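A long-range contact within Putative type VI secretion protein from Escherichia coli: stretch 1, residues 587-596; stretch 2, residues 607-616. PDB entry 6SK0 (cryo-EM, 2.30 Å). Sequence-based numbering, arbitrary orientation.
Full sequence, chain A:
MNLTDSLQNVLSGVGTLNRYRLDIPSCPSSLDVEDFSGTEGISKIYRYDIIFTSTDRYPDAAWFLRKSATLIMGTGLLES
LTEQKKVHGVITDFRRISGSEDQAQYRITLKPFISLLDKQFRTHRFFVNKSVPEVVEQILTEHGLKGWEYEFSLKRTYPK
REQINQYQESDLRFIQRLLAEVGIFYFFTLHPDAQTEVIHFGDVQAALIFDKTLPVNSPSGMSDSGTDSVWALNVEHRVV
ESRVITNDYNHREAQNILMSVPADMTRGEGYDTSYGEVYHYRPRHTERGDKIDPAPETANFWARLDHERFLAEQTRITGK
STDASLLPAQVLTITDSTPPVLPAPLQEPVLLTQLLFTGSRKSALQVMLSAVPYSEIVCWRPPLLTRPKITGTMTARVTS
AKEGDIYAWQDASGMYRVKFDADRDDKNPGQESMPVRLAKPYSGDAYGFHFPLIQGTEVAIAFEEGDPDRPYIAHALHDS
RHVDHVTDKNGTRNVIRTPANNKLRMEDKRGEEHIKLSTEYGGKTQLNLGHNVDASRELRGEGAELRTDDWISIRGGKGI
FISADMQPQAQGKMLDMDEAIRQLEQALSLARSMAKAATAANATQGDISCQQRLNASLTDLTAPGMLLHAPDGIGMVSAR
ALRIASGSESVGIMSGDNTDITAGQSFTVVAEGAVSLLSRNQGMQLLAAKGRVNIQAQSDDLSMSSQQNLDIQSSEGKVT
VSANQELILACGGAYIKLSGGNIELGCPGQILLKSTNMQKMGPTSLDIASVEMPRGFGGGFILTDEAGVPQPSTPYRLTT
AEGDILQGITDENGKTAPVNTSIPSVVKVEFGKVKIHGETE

Stretch 1 (587-596) ALSLARSMAK
Stretch 2 (607-616) DISCQQRLNA

How do the two backbones lie against each other? Residues 587-596 are helical throughout, within a helix that extends beyond both ends of the stretch; phi/psi stay near -65/-40. Residues 608-616 form a second helix, preceded by Asp607 (-92/87) as N-cap, whose OD2 accepts a weak capping bond from Cys610 N at 3.4 Å. The helices run nearly antiparallel, their directions 164° apart (signed crossing angle -164°), with axes approaching to 10.2 Å. In register, Leu588 CA lies 6.8 Å from Gln612 CA, and Arg592 CA 6.5 Å from Ile608 CA. The contact buries 369 Å² in total.

What does Leu588 fill? With its CA-CB bond toward the second helix and rotamer t, p (177°, 61°), it has the largest covered area, 105 Å². Its CD1 packs 4.0 Å from Gln611 C and 4.2 Å from Gln611 CB, while CD2 lies 3.4 Å from Asn615 ND2 and 3.5 Å from Gln612 OE1. The methyls thus touch both backbone and polar side chains through van der Waals contact; Asn615 ND2 finds its hydrogen bond elsewhere in the structure.

What receives Ile608 at the other end? Small alanines one turn apart leave room for this m, m side chain (-68°, -54°). Ile608 CD1 approaches Ala591 CB at 3.8 Å and Ala591 O at 3.5 Å; Ile608 CG1 meets Ala595 CB at 3.7 Å. The aliphatic part of Arg592 joins this apolar cluster, its CG 3.7 Å from Ile608 CG2.

Where is the polar link? Arg592 and Gln612 both start sideways, but their ends come nearer. Arg592 adopts m, t, p with chi4 106°; Gln612 has chi1 t, chi2 96° and chi3 33°. Arg592 NH1 donates to Gln612 OE1 at 2.9 Å (N-H...O 136°), the oxygen lying at the guanidinium edge, near its plane.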

# COMPACT_ATOMS: atom_id res chain seq x y z
N ALA A 587 -5.64 8.45 -11.47
CA ALA A 587 -5.02 7.18 -11.11
C ALA A 587 -5.33 6.11 -12.14
O ALA A 587 -4.45 5.35 -12.54
CB ALA A 587 -5.48 6.74 -9.72
N LEU A 588 -6.58 6.05 -12.59
CA LEU A 588 -6.97 5.02 -13.55
C LEU A 588 -6.28 5.23 -14.89
O LEU A 588 -5.82 4.26 -15.51
CB LEU A 588 -8.48 4.99 -13.71
CG LEU A 588 -9.02 4.00 -14.74
CD1 LEU A 588 -8.66 2.57 -14.37
CD2 LEU A 588 -10.52 4.15 -14.92
N SER A 589 -6.20 6.47 -15.35
CA SER A 589 -5.56 6.72 -16.64
C SER A 589 -4.07 6.47 -16.57
O SER A 589 -3.47 5.95 -17.52
CB SER A 589 -5.87 8.14 -17.11
OG SER A 589 -5.13 9.10 -16.39
N LEU A 590 -3.44 6.79 -15.44
CA LEU A 590 -2.04 6.43 -15.25
C LEU A 590 -1.86 4.92 -15.30
O LEU A 590 -0.96 4.42 -15.98
CB LEU A 590 -1.52 7.00 -13.93
CG LEU A 590 -0.04 6.74 -13.67
CD1 LEU A 590 0.83 7.41 -14.72
CD2 LEU A 590 0.36 7.17 -12.27
N ALA A 591 -2.71 4.18 -14.59
CA ALA A 591 -2.62 2.73 -14.60
C ALA A 591 -2.82 2.17 -16.01
O ALA A 591 -2.14 1.23 -16.41
CB ALA A 591 -3.64 2.13 -13.64
N ARG A 592 -3.73 2.76 -16.78
CA ARG A 592 -4.00 2.25 -18.12
C ARG A 592 -2.83 2.51 -19.06
O ARG A 592 -2.43 1.63 -19.82
CB ARG A 592 -5.29 2.86 -18.66
CG ARG A 592 -6.54 2.25 -18.07
CD ARG A 592 -7.76 3.07 -18.41
NE ARG A 592 -7.94 3.18 -19.85
CZ ARG A 592 -8.87 2.53 -20.54
NH1 ARG A 592 -9.71 1.73 -19.92
NH2 ARG A 592 -8.95 2.69 -21.85
N SER A 593 -2.28 3.72 -19.01
CA SER A 593 -1.12 4.01 -19.85
C SER A 593 0.06 3.13 -19.46
O SER A 593 0.80 2.63 -20.33
CB SER A 593 -0.77 5.49 -19.76
OG SER A 593 -0.21 5.83 -18.51
N MET A 594 0.23 2.87 -18.16
CA MET A 594 1.32 1.99 -17.74
C MET A 594 1.06 0.55 -18.13
O MET A 594 2.00 -0.20 -18.39
CB MET A 594 1.53 2.11 -16.24
CG MET A 594 2.10 3.43 -15.85
SD MET A 594 3.46 3.95 -16.86
CE MET A 594 4.54 4.53 -15.57
N ALA A 595 -0.21 0.14 -18.19
CA ALA A 595 -0.52 -1.20 -18.64
C ALA A 595 -0.18 -1.37 -20.11
O ALA A 595 0.35 -2.41 -20.52
CB ALA A 595 -1.99 -1.52 -18.38
N LYS A 596 -0.47 -0.35 -20.92
CA LYS A 596 -0.03 -0.40 -22.31
C LYS A 596 1.49 -0.46 -22.41
O LYS A 596 2.04 -1.23 -23.21
CB LYS A 596 -0.56 0.80 -23.09
CG LYS A 596 -2.04 1.01 -22.93
CD LYS A 596 -2.80 0.65 -24.18
CE LYS A 596 -4.25 0.33 -23.84
NZ LYS A 596 -4.95 -0.39 -24.92
N ASP A 607 -3.97 -5.45 -13.49
CA ASP A 607 -5.41 -5.74 -13.54
C ASP A 607 -6.16 -4.42 -13.70
O ASP A 607 -6.59 -3.78 -12.73
CB ASP A 607 -5.83 -6.49 -12.29
CG ASP A 607 -7.28 -6.96 -12.33
OD1 ASP A 607 -7.73 -7.54 -11.32
OD2 ASP A 607 -7.96 -6.76 -13.35
N ILE A 608 -6.33 -4.00 -14.95
CA ILE A 608 -7.05 -2.76 -15.21
C ILE A 608 -8.53 -2.94 -14.96
O ILE A 608 -9.20 -2.01 -14.52
CB ILE A 608 -6.76 -2.26 -16.63
CG1 ILE A 608 -5.30 -1.81 -16.76
CG2 ILE A 608 -7.69 -1.12 -17.00
CD1 ILE A 608 -4.89 -0.80 -15.72
N SER A 609 -9.06 -4.14 -15.22
CA SER A 609 -10.51 -4.35 -15.18
C SER A 609 -11.10 -4.00 -13.82
O SER A 609 -12.08 -3.26 -13.73
CB SER A 609 -10.82 -5.80 -15.55
OG SER A 609 -12.15 -6.12 -15.26
N CYS A 610 -10.52 -4.55 -12.75
CA CYS A 610 -11.08 -4.30 -11.43
C CYS A 610 -10.90 -2.85 -11.00
O CYS A 610 -11.73 -2.32 -10.28
CB CYS A 610 -10.45 -5.25 -10.41
SG CYS A 610 -8.89 -4.69 -9.76
N GLN A 611 -9.84 -2.18 -11.47
CA GLN A 611 -9.67 -0.77 -11.13
C GLN A 611 -10.66 0.11 -11.90
O GLN A 611 -11.16 1.10 -11.35
CB GLN A 611 -8.23 -0.34 -11.40
CG GLN A 611 -7.21 -1.00 -10.47
CD GLN A 611 -7.47 -0.72 -9.00
OE1 GLN A 611 -7.92 0.36 -8.63
NE2 GLN A 611 -7.19 -1.69 -8.16
N GLN A 612 -10.94 -0.22 -13.15
CA GLN A 612 -11.97 0.48 -13.90
C GLN A 612 -13.34 0.28 -13.26
O GLN A 612 -14.13 1.22 -13.12
CB GLN A 612 -11.97 -0.01 -15.35
CG GLN A 612 -12.88 0.76 -16.27
CD GLN A 612 -12.14 1.83 -17.02
OE1 GLN A 612 -10.97 1.69 -17.35
NE2 GLN A 612 -12.83 2.92 -17.29
N ARG A 613 -13.62 -0.95 -12.84
CA ARG A 613 -14.85 -1.23 -12.11
C ARG A 613 -14.89 -0.46 -10.79
O ARG A 613 -15.95 0.02 -10.38
CB ARG A 613 -14.97 -2.72 -11.87
CG ARG A 613 -16.28 -3.18 -11.29
CD ARG A 613 -16.49 -4.67 -11.57
NE ARG A 613 -15.34 -5.48 -11.18
CZ ARG A 613 -14.44 -5.97 -12.03
NH1 ARG A 613 -14.55 -5.72 -13.32
NH2 ARG A 613 -13.44 -6.71 -11.58
N LEU A 614 -13.75 -0.33 -10.12
CA LEU A 614 -13.69 0.45 -8.89
C LEU A 614 -13.99 1.91 -9.16
O LEU A 614 -14.67 2.56 -8.36
CB LEU A 614 -12.33 0.29 -8.23
CG LEU A 614 -12.15 1.03 -6.90
CD1 LEU A 614 -13.13 0.49 -5.87
CD2 LEU A 614 -10.72 0.91 -6.40
N ASN A 615 -13.47 2.45 -10.25
CA ASN A 615 -13.81 3.81 -10.64
C ASN A 615 -15.31 3.96 -10.82
O ASN A 615 -15.92 4.89 -10.29
CB ASN A 615 -13.08 4.19 -11.93
CG ASN A 615 -11.88 5.08 -11.68
OD1 ASN A 615 -11.08 4.81 -10.80
ND2 ASN A 615 -11.76 6.14 -12.46
N ALA A 616 -15.93 3.02 -11.54
CA ALA A 616 -17.37 3.08 -11.72
C ALA A 616 -18.11 3.01 -10.39
O ALA A 616 -19.06 3.76 -10.16
CB ALA A 616 -17.83 1.96 -12.65